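3-deoxy-manno-octulosonate cytidylyltransferase (Escherichia coli, PDB 1H7E) catalyses the transfer of a cytidylyl group from CTP to the eight-carbon sugar KDO, releasing diphosphate and probably activating the sugar for incorporation into bacterial lipopolysaccharide. Local coordinates at residues A[2-8]-A[43-49]; A[30-34]-A[59-65]; A[137-143]-A[153-159]. One frame throughout, in Å; residues are numbered along the deposited sequence.

Contact 1 (A[2-8]-A[43-49]); sequences KAVIVIP and VAEVWVA
Parallel strands bond by alternation, and residues 2-8 and 43-49 illustrate the rule. The axes of strands 3-8 and 45-49 come within 4.5 Å and run at 23°, with extended backbones and the register Ile5-Val46, Val6-Trp47, Ile7-Val48 and Pro8-Ala49. Val43 CG1 lies 3.8 Å from CG1 of Ile5. Ala44 (phi/psi -78/-44) bonds through its N to Ala3 O at 2.9 Å. Glu45 then gives its O to Ile5 N (3.1 Å), while its m-rotamer side chain carries OE2 to Lys2 NZ, a salt bridge of 3.0 Å reached by an all-trans lysine; OE1 accepts Trp47 NE1 at 2.7 Å. Val46 faces the same way as Ile5 and Ile7, its CG1 4.0 Å from Ile7 CD1. Trp47 serves Ile5 and Ile7 in turn: Trp47 N to Ile5 O is 2.9 Å, Ile7 N to Trp47 O 2.7 Å. Val48 CA makes a CA-H...O contact with Ile7 O (3.3 Å). Ala49 N closes the ladder on Ile7 O (2.9 Å), and its CB lies 3.9 Å from Val6 CG1. Helix 29-38, which joins the two strands into a beta-alpha-beta unit of the Rossmann-like cytidylyltransferase fold, packs on the face of Ile7, Val46 and Val48; helix 76-86 packs on that of Val6 and Ala49, and strand 91-94 continues the parallel part of the mixed sheet beyond strand 3-8.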
loop_
_atom_site.group_PDB
_atom_site.type_symbol
_atom_site.label_atom_id
_atom_site.label_comp_id
_atom_site.label_asym_id
_atom_site.label_seq_id
_atom_site.Cartn_x
_atom_site.Cartn_y
_atom_site.Cartn_z
ATOM N N LYS A 2 -19.425 12.201 20.961
ATOM C CA LYS A 2 -18.735 13.446 21.279
ATOM C C LYS A 2 -17.385 13.473 20.576
ATOM O O LYS A 2 -16.624 12.502 20.609
ATOM C CB LYS A 2 -18.540 13.566 22.786
ATOM C CG LYS A 2 -17.927 14.874 23.240
ATOM C CD LYS A 2 -17.627 14.814 24.733
ATOM C CE LYS A 2 -16.928 16.069 25.224
ATOM N NZ LYS A 2 -16.449 15.940 26.642
ATOM N N ALA A 3 -17.096 14.590 19.933
ATOM C CA ALA A 3 -15.840 14.744 19.228
ATOM C C ALA A 3 -15.119 15.948 19.768
ATOM O O ALA A 3 -15.750 16.954 20.091
ATOM C CB ALA A 3 -16.108 14.947 17.741
ATOM N N VAL A 4 -13.800 15.847 19.888
ATOM C CA VAL A 4 -12.999 16.983 20.326
ATOM C C VAL A 4 -11.822 17.182 19.369
ATOM O O VAL A 4 -11.374 16.247 18.700
ATOM C CB VAL A 4 -12.458 16.844 21.784
ATOM C CG1 VAL A 4 -13.618 16.547 22.760
ATOM C CG2 VAL A 4 -11.384 15.795 21.866
ATOM N N ILE A 5 -11.374 18.414 19.245
ATOM C CA ILE A 5 -10.234 18.715 18.395
ATOM C C ILE A 5 -9.054 19.004 19.294
ATOM O O ILE A 5 -9.175 19.769 20.250
ATOM C CB ILE A 5 -10.481 19.936 17.493
ATOM C CG1 ILE A 5 -11.476 19.574 16.397
ATOM C CG2 ILE A 5 -9.160 20.459 16.927
ATOM C CD1 ILE A 5 -11.915 20.759 15.575
ATOM N N VAL A 6 -7.926 18.349 19.024
ATOM C CA VAL A 6 -6.708 18.560 19.795
ATOM C C VAL A 6 -5.661 19.127 18.845
ATOM O O VAL A 6 -5.434 18.586 17.756
ATOM C CB VAL A 6 -6.178 17.249 20.441
ATOM C CG1 VAL A 6 -4.876 17.517 21.170
ATOM C CG2 VAL A 6 -7.200 16.688 21.403
ATOM N N ILE A 7 -5.052 20.237 19.235
ATOM C CA ILE A 7 -4.040 20.890 18.427
ATOM C C ILE A 7 -2.691 20.814 19.137
ATOM O O ILE A 7 -2.486 21.477 20.152
ATOM C CB ILE A 7 -4.375 22.387 18.212
ATOM C CG1 ILE A 7 -5.751 22.550 17.564
ATOM C CG2 ILE A 7 -3.293 23.065 17.352
ATOM C CD1 ILE A 7 -6.300 23.959 17.701
ATOM N N PRO A 8 -1.781 19.940 18.665
ATOM C CA PRO A 8 -0.445 19.798 19.267
ATOM C C PRO A 8 0.318 21.075 18.929
ATOM O O PRO A 8 0.373 21.475 17.764
ATOM C CB PRO A 8 0.163 18.621 18.492
ATOM C CG PRO A 8 -1.009 17.847 18.044
ATOM C CD PRO A 8 -1.981 18.923 17.618
ATOM N N VAL A 43 -18.293 19.675 16.866
ATOM C CA VAL A 43 -17.185 19.537 17.800
ATOM C C VAL A 43 -17.553 20.174 19.143
ATOM O O VAL A 43 -17.955 21.340 19.206
ATOM C CB VAL A 43 -15.905 20.180 17.205
ATOM C CG1 VAL A 43 -14.760 20.210 18.234
ATOM C CG2 VAL A 43 -15.488 19.384 15.961
ATOM N N ALA A 44 -17.392 19.400 20.211
ATOM C CA ALA A 44 -17.723 19.845 21.568
ATOM C C ALA A 44 -16.702 20.764 22.223
ATOM O O ALA A 44 -17.068 21.745 22.861
ATOM C CB ALA A 44 -17.972 18.642 22.451
ATOM N N GLU A 45 -15.422 20.435 22.093
ATOM C CA GLU A 45 -14.367 21.249 22.701
ATOM C C GLU A 45 -13.140 21.272 21.817
ATOM O O GLU A 45 -12.907 20.351 21.040
ATOM C CB GLU A 45 -13.928 20.657 24.051
ATOM C CG GLU A 45 -15.014 20.443 25.103
ATOM C CD GLU A 45 -14.587 19.466 26.195
ATOM O OE1 GLU A 45 -13.387 19.434 26.544
ATOM O OE2 GLU A 45 -15.454 18.718 26.703
ATOM N N VAL A 46 -12.320 22.293 22.002
ATOM C CA VAL A 46 -11.088 22.439 21.264
ATOM C C VAL A 46 -9.985 22.668 22.286
ATOM O O VAL A 46 -10.086 23.552 23.142
ATOM C CB VAL A 46 -11.145 23.614 20.255
ATOM C CG1 VAL A 46 -9.808 23.748 19.533
ATOM C CG2 VAL A 46 -12.255 23.377 19.237
ATOM N N TRP A 47 -8.943 21.846 22.201
ATOM C CA TRP A 47 -7.798 21.910 23.113
ATOM C C TRP A 47 -6.450 22.045 22.426
ATOM O O TRP A 47 -6.229 21.453 21.380
ATOM C CB TRP A 47 -7.717 20.615 23.911
ATOM C CG TRP A 47 -8.817 20.419 24.870
ATOM C CD1 TRP A 47 -10.064 19.905 24.617
ATOM C CD2 TRP A 47 -8.764 20.684 26.272
ATOM N NE1 TRP A 47 -10.784 19.826 25.787
ATOM C CE2 TRP A 47 -10.008 20.299 26.816
ATOM C CE3 TRP A 47 -7.774 21.203 27.122
ATOM C CZ2 TRP A 47 -10.296 20.419 28.182
ATOM C CZ3 TRP A 47 -8.058 21.321 28.472
ATOM C CH2 TRP A 47 -9.309 20.929 28.986
ATOM N N VAL A 48 -5.520 22.738 23.074
ATOM C CA VAL A 48 -4.155 22.881 22.577
ATOM C C VAL A 48 -3.313 22.035 23.536
ATOM O O VAL A 48 -3.387 22.213 24.761
ATOM C CB VAL A 48 -3.654 24.342 22.617
ATOM C CG1 VAL A 48 -2.187 24.406 22.246
ATOM C CG2 VAL A 48 -4.464 25.212 21.676
ATOM N N ALA A 49 -2.584 21.066 22.987
ATOM C CA ALA A 49 -1.748 20.169 23.778
ATOM C C ALA A 49 -0.319 20.661 23.622
ATOM O O ALA A 49 0.208 20.721 22.508
ATOM C CB ALA A 49 -1.888 18.733 23.277
#

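Contact 2 (A[30-34]-A[59-65]); sequences IQHVY and VQAFGGK
Where a helix ends, one aromatic residue can fill the gap to its neighbour, as Phe62 does between helix 29-38 and the end of helix 53-61. The first segment, 30-34, is regular helix, with Tyr34 N bonded to Ile30 O at 3.0 Å; its CA atoms come nearest the other segment at Gln31-Val59 (7.3 Å) and Tyr34-Gly64 (7.6 Å). Ile30 (t, p) points toward residues 59-65, placing CG1 4.3 Å from Val59 CG2 and CG2 4.1 Å from Phe62 CE2. Gln31, extended with chi1 and chi2 both t, lays its CG over the face of the Phe62 ring, 4.1 Å from the centroid, a CH-pi contact; its NE2 bonds to Glu35. Tyr34 (chi1 t, chi2 -83°) receives the edge of Phe62 (chi1 p, chi2 73°) on its face in a T-shaped pair, centroids 5.4 Å apart and planes at 64°. At the tip of its own ring, Tyr34 OH accepts Lys65 N at 3.2 Å and lies 3.5 Å from Gly64 CA, where a beta carbon would clash with both aromatic rings. The turn is a Schellman motif: Gly63, at phi/psi 87/12, is C-prime, with Gly64 N to Val59 O at 3.0 Å and Gly63 N to Gln60 O at 2.7 Å. It leads into strand 65-68 and so makes an alpha-to-beta connection of the Rossmann-like alpha/beta fold, consistent with the GT-A clan.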
loop_
_atom_site.group_PDB
_atom_site.type_symbol
_atom_site.label_atom_id
_atom_site.label_comp_id
_atom_site.label_asym_id
_atom_site.label_seq_id
_atom_site.Cartn_x
_atom_site.Cartn_y
_atom_site.Cartn_z
ATOM N N ILE A 30 -0.854 30.021 16.470
ATOM C CA ILE A 30 -1.691 29.092 17.240
ATOM C C ILE A 30 -3.138 29.628 17.417
ATOM O O ILE A 30 -4.107 28.845 17.405
ATOM C CB ILE A 30 -1.006 28.718 18.595
ATOM C CG1 ILE A 30 -1.657 27.484 19.220
ATOM C CG2 ILE A 30 -1.057 29.866 19.561
ATOM C CD1 ILE A 30 -1.530 26.230 18.376
ATOM N N GLN A 31 -3.297 30.955 17.469
ATOM C CA GLN A 31 -4.636 31.527 17.610
ATOM C C GLN A 31 -5.492 31.348 16.341
ATOM O O GLN A 31 -6.694 31.051 16.431
ATOM C CB GLN A 31 -4.574 32.998 18.016
ATOM C CG GLN A 31 -5.981 33.611 18.228
ATOM C CD GLN A 31 -5.931 35.014 18.819
ATOM O OE1 GLN A 31 -4.917 35.423 19.377
ATOM N NE2 GLN A 31 -7.013 35.753 18.680
ATOM N N HIS A 32 -4.869 31.496 15.168
ATOM C CA HIS A 32 -5.574 31.329 13.892
ATOM C C HIS A 32 -6.110 29.908 13.756
ATOM O O HIS A 32 -7.246 29.698 13.301
ATOM C CB HIS A 32 -4.639 31.619 12.712
ATOM C CG HIS A 32 -4.327 33.067 12.533
ATOM N ND1 HIS A 32 -5.225 33.957 11.981
ATOM C CD2 HIS A 32 -3.222 33.785 12.845
ATOM C CE1 HIS A 32 -4.683 35.164 11.961
ATOM N NE2 HIS A 32 -3.470 35.085 12.478
ATOM N N VAL A 33 -5.288 28.935 14.160
ATOM C CA VAL A 33 -5.702 27.537 14.092
ATOM C C VAL A 33 -6.847 27.288 15.063
ATOM O O VAL A 33 -7.841 26.629 14.726
ATOM C CB VAL A 33 -4.529 26.570 14.406
ATOM C CG1 VAL A 33 -5.023 25.111 14.362
ATOM C CG2 VAL A 33 -3.404 26.776 13.395
ATOM N N TYR A 34 -6.704 27.839 16.269
ATOM C CA TYR A 34 -7.724 27.697 17.299
ATOM C C TYR A 34 -9.037 28.300 16.818
ATOM O O TYR A 34 -10.087 27.665 16.920
ATOM C CB TYR A 34 -7.266 28.371 18.613
ATOM C CG TYR A 34 -8.056 27.924 19.840
ATOM C CD1 TYR A 34 -9.293 28.495 20.154
ATOM C CD2 TYR A 34 -7.587 26.895 20.653
ATOM C CE1 TYR A 34 -10.047 28.041 21.243
ATOM C CE2 TYR A 34 -8.331 26.438 21.743
ATOM C CZ TYR A 34 -9.556 27.012 22.027
ATOM O OH TYR A 34 -10.284 26.517 23.083
ATOM N N VAL A 59 -1.869 30.668 24.954
ATOM C CA VAL A 59 -3.181 30.121 24.665
ATOM C C VAL A 59 -4.240 30.646 25.646
ATOM O O VAL A 59 -5.302 31.124 25.243
ATOM C CB VAL A 59 -3.125 28.579 24.646
ATOM C CG1 VAL A 59 -4.531 28.004 24.539
ATOM C CG2 VAL A 59 -2.241 28.110 23.470
ATOM N N GLN A 60 -3.937 30.582 26.936
ATOM C CA GLN A 60 -4.863 31.070 27.955
ATOM C C GLN A 60 -5.149 32.572 27.779
ATOM O O GLN A 60 -6.294 33.022 27.935
ATOM C CB GLN A 60 -4.312 30.759 29.351
ATOM C CG GLN A 60 -4.511 29.301 29.729
ATOM C CD GLN A 60 -3.745 28.891 30.970
ATOM O OE1 GLN A 60 -3.066 29.706 31.605
ATOM N NE2 GLN A 60 -3.833 27.607 31.312
ATOM N N ALA A 61 -4.120 33.317 27.369
ATOM C CA ALA A 61 -4.237 34.755 27.140
ATOM C C ALA A 61 -5.355 35.093 26.143
ATOM O O ALA A 61 -5.960 36.162 26.245
ATOM C CB ALA A 61 -2.910 35.327 26.677
ATOM N N PHE A 62 -5.604 34.234 25.147
ATOM C CA PHE A 62 -6.712 34.522 24.239
ATOM C C PHE A 62 -7.971 33.755 24.624
ATOM O O PHE A 62 -8.978 33.798 23.920
ATOM C CB PHE A 62 -6.353 34.384 22.743
ATOM C CG PHE A 62 -5.950 33.002 22.308
ATOM C CD1 PHE A 62 -6.900 31.989 22.178
ATOM C CD2 PHE A 62 -4.622 32.737 21.958
ATOM C CE1 PHE A 62 -6.538 30.727 21.699
ATOM C CE2 PHE A 62 -4.247 31.480 21.479
ATOM C CZ PHE A 62 -5.207 30.473 21.348
ATOM N N GLY A 63 -7.913 33.088 25.779
ATOM C CA GLY A 63 -9.059 32.348 26.285
ATOM C C GLY A 63 -9.253 30.912 25.822
ATOM O O GLY A 63 -10.324 30.328 26.029
ATOM N N GLY A 64 -8.245 30.337 25.183
ATOM C CA GLY A 64 -8.384 28.966 24.732
ATOM C C GLY A 64 -7.992 27.961 25.806
ATOM O O GLY A 64 -7.351 28.323 26.804
ATOM N N LYS A 65 -8.377 26.700 25.611
ATOM C CA LYS A 65 -8.036 25.639 26.560
ATOM C C LYS A 65 -6.712 24.977 26.191
ATOM O O LYS A 65 -6.495 24.585 25.039
ATOM C CB LYS A 65 -9.131 24.581 26.598
ATOM C CG LYS A 65 -10.517 25.121 26.876
ATOM C CD LYS A 65 -11.534 23.992 26.844
ATOM C CE LYS A 65 -12.924 24.494 27.160
ATOM N NZ LYS A 65 -13.856 23.348 27.366
#

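Contact 3 (A[137-143]-A[153-159]); sequences PSTVKVV and FSRSPIP
A short hairpin can be extended by side chains that bond to backbone carbonyls, and residues 137-143 with 153-159 show how. Lys141 and Ser154 form an antiparallel hydrogen-bonded pair, Lys141 N to Ser154 O and Ser154 N to Lys141 O both 2.9 Å; Val142 and Phe153 are the adjoining non-hydrogen-bonded pair, CA atoms 4.5 Å apart. There Val142 (chi1 p) sets CG2 over the Phe153 ring (chi1 m, chi2 85°), 4.0 Å from its centroid, a CH-pi contact. The side chain of Lys141 curls back (m, p, p, t), bringing NZ to Arg155 O at 2.8 Å and Thr139 O at 2.7 Å, with Ala134 O as a further acceptor. Arg155 answers from the second segment: its NH1 donates to Pro137 O (2.9 Å) and to a water at 2.8 Å that donates to Ser138 O (3.2 Å), while NE and NH2 are held by the carbonyls of Glu198 and Ser199. Ser154 OG accepts Ser156 N at 3.0 Å, an ST turn, and bonds to Glu198. Ile158 (p, t), followed by a cis peptide to Pro159, has CG1 3.8 Å from Val143 CG2. Ser156 OG bonds to Pro157 O of the second subunit and Pro159 packs on Tyr152 of that subunit, making this segment part of the dimer interface. Within the chain, Val140 and Val142 bond through their backbones to strand 169-179, whose His172 meets Phe153 edge-to-face.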
loop_
_atom_site.group_PDB
_atom_site.type_symbol
_atom_site.label_atom_id
_atom_site.label_comp_id
_atom_site.label_asym_id
_atom_site.label_seq_id
_atom_site.Cartn_x
_atom_site.Cartn_y
_atom_site.Cartn_z
ATOM N N PRO A 137 10.355 13.828 -1.939
ATOM C CA PRO A 137 10.238 12.901 -0.807
ATOM C C PRO A 137 9.661 13.545 0.440
ATOM O O PRO A 137 9.242 12.845 1.355
ATOM C CB PRO A 137 11.668 12.389 -0.621
ATOM C CG PRO A 137 12.514 13.523 -1.156
ATOM C CD PRO A 137 11.756 13.952 -2.381
ATOM N N SER A 138 9.585 14.878 0.447
ATOM C CA SER A 138 9.003 15.626 1.570
ATOM C C SER A 138 7.467 15.627 1.476
ATOM O O SER A 138 6.781 16.036 2.411
ATOM C CB SER A 138 9.545 17.066 1.615
ATOM O OG SER A 138 9.275 17.757 0.401
ATOM N N THR A 139 6.942 15.183 0.334
ATOM C CA THR A 139 5.501 15.075 0.114
ATOM C C THR A 139 5.156 13.599 0.245
ATOM O O THR A 139 5.814 12.760 -0.362
ATOM C CB THR A 139 5.112 15.595 -1.278
ATOM O OG1 THR A 139 5.262 17.014 -1.278
ATOM C CG2 THR A 139 3.664 15.276 -1.619
ATOM N N VAL A 140 4.160 13.288 1.080
ATOM C CA VAL A 140 3.749 11.909 1.311
ATOM C C VAL A 140 2.605 11.570 0.361
ATOM O O VAL A 140 1.624 12.307 0.282
ATOM C CB VAL A 140 3.316 11.702 2.811
ATOM C CG1 VAL A 140 2.923 10.250 3.087
ATOM C CG2 VAL A 140 4.453 12.130 3.724
ATOM N N LYS A 141 2.786 10.503 -0.418
ATOM C CA LYS A 141 1.775 10.046 -1.361
ATOM C C LYS A 141 0.971 8.919 -0.723
ATOM O O LYS A 141 1.457 8.207 0.170
ATOM C CB LYS A 141 2.433 9.529 -2.664
ATOM C CG LYS A 141 2.848 10.625 -3.671
ATOM C CD LYS A 141 3.985 11.521 -3.204
ATOM C CE LYS A 141 5.279 10.764 -2.884
ATOM N NZ LYS A 141 6.453 11.697 -2.731
ATOM N N VAL A 142 -0.273 8.782 -1.159
ATOM C CA VAL A 142 -1.112 7.710 -0.698
ATOM C C VAL A 142 -1.840 7.122 -1.918
ATOM O O VAL A 142 -2.135 7.835 -2.875
ATOM C CB VAL A 142 -2.133 8.186 0.400
ATOM C CG1 VAL A 142 -3.020 9.330 -0.121
ATOM C CG2 VAL A 142 -2.992 7.011 0.883
ATOM N N VAL A 143 -2.065 5.812 -1.899
ATOM C CA VAL A 143 -2.813 5.117 -2.936
ATOM C C VAL A 143 -3.985 4.482 -2.192
ATOM O O VAL A 143 -3.771 3.889 -1.131
ATOM C CB VAL A 143 -1.963 4.022 -3.615
ATOM C CG1 VAL A 143 -2.854 3.195 -4.556
ATOM C CG2 VAL A 143 -0.851 4.678 -4.418
ATOM N N PHE A 153 1.198 4.396 2.250
ATOM C CA PHE A 153 1.623 5.807 2.262
ATOM C C PHE A 153 3.137 5.717 2.014
ATOM O O PHE A 153 3.805 4.891 2.632
ATOM C CB PHE A 153 1.460 6.464 3.649
ATOM C CG PHE A 153 0.037 6.660 4.091
ATOM C CD1 PHE A 153 -0.666 5.623 4.719
ATOM C CD2 PHE A 153 -0.591 7.885 3.892
ATOM C CE1 PHE A 153 -1.997 5.792 5.148
ATOM C CE2 PHE A 153 -1.922 8.082 4.313
ATOM C CZ PHE A 153 -2.624 7.029 4.939
ATOM N N SER A 154 3.686 6.592 1.182
ATOM C CA SER A 154 5.115 6.543 0.919
ATOM C C SER A 154 5.694 7.861 0.463
ATOM O O SER A 154 4.975 8.709 -0.048
ATOM C CB SER A 154 5.407 5.496 -0.168
ATOM O OG SER A 154 6.809 5.267 -0.293
ATOM N N ARG A 155 7.004 8.023 0.663
ATOM C CA ARG A 155 7.732 9.198 0.193
ATOM C C ARG A 155 8.107 8.910 -1.268
ATOM O O ARG A 155 8.449 9.825 -1.999
ATOM C CB ARG A 155 8.989 9.446 1.028
ATOM C CG ARG A 155 8.655 9.947 2.450
ATOM C CD ARG A 155 9.904 10.197 3.282
ATOM N NE ARG A 155 9.531 10.470 4.667
ATOM C CZ ARG A 155 8.968 11.601 5.090
ATOM N NH1 ARG A 155 8.718 12.598 4.247
ATOM N NH2 ARG A 155 8.568 11.700 6.346
ATOM N N SER A 156 8.045 7.638 -1.675
ATOM C CA SER A 156 8.321 7.270 -3.080
ATOM C C SER A 156 7.098 7.595 -3.922
ATOM O O SER A 156 5.961 7.522 -3.446
ATOM C CB SER A 156 8.552 5.769 -3.272
ATOM O OG SER A 156 9.779 5.327 -2.754
ATOM N N PRO A 157 7.312 7.948 -5.199
ATOM C CA PRO A 157 6.140 8.245 -6.013
ATOM C C PRO A 157 5.362 6.947 -6.270
ATOM O O PRO A 157 5.883 6.005 -6.871
ATOM C CB PRO A 157 6.745 8.792 -7.316
ATOM C CG PRO A 157 8.078 9.310 -6.897
ATOM C CD PRO A 157 8.557 8.255 -5.926
ATOM N N ILE A 158 4.150 6.865 -5.729
ATOM C CA ILE A 158 3.288 5.709 -5.962
ATOM C C ILE A 158 1.936 6.302 -6.415
ATOM O O ILE A 158 1.471 7.281 -5.845
ATOM C CB ILE A 158 3.112 4.792 -4.684
ATOM C CG1 ILE A 158 2.672 5.610 -3.466
ATOM C CG2 ILE A 158 4.410 4.016 -4.381
ATOM C CD1 ILE A 158 2.261 4.713 -2.284
ATOM N N PRO A 159 1.297 5.727 -7.443
ATOM C CA PRO A 159 1.764 4.559 -8.196
ATOM C C PRO A 159 2.978 4.891 -9.079
ATOM O O PRO A 159 3.188 6.053 -9.470
ATOM C CB PRO A 159 0.538 4.194 -9.033
ATOM C CG PRO A 159 -0.070 5.533 -9.329
ATOM C CD PRO A 159 0.006 6.211 -7.971
HETATM O O HOH W 1 7.340 14.788 5.333
HETATM O O HOH W 2 -0.686 8.827 -5.022
#

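From the N terminus, strand 3-8 leads through helix 29-38 to strand 45-50, and contact 1 closes this beta-alpha-beta unit. Before it closes, helix 29-38 has opened contact 2, which closes at the C-terminal end of helix 53-61 and the turn into strand 65-68, so the two cross. Their centres lie 12 Å apart and they touch without sharing a residue: Tyr34 OH probably bonds to Val46 O at 3.0 Å, tying helix 29-38 to strand 45-50, and Lys65 O to Val48 N at 2.9 Å, joining strands 45-50 and 65-68. Contact 3 follows in series, a local closure across the chain's centre, about 29 Å from contact 1 between centres, where the hairpin meets the second subunit.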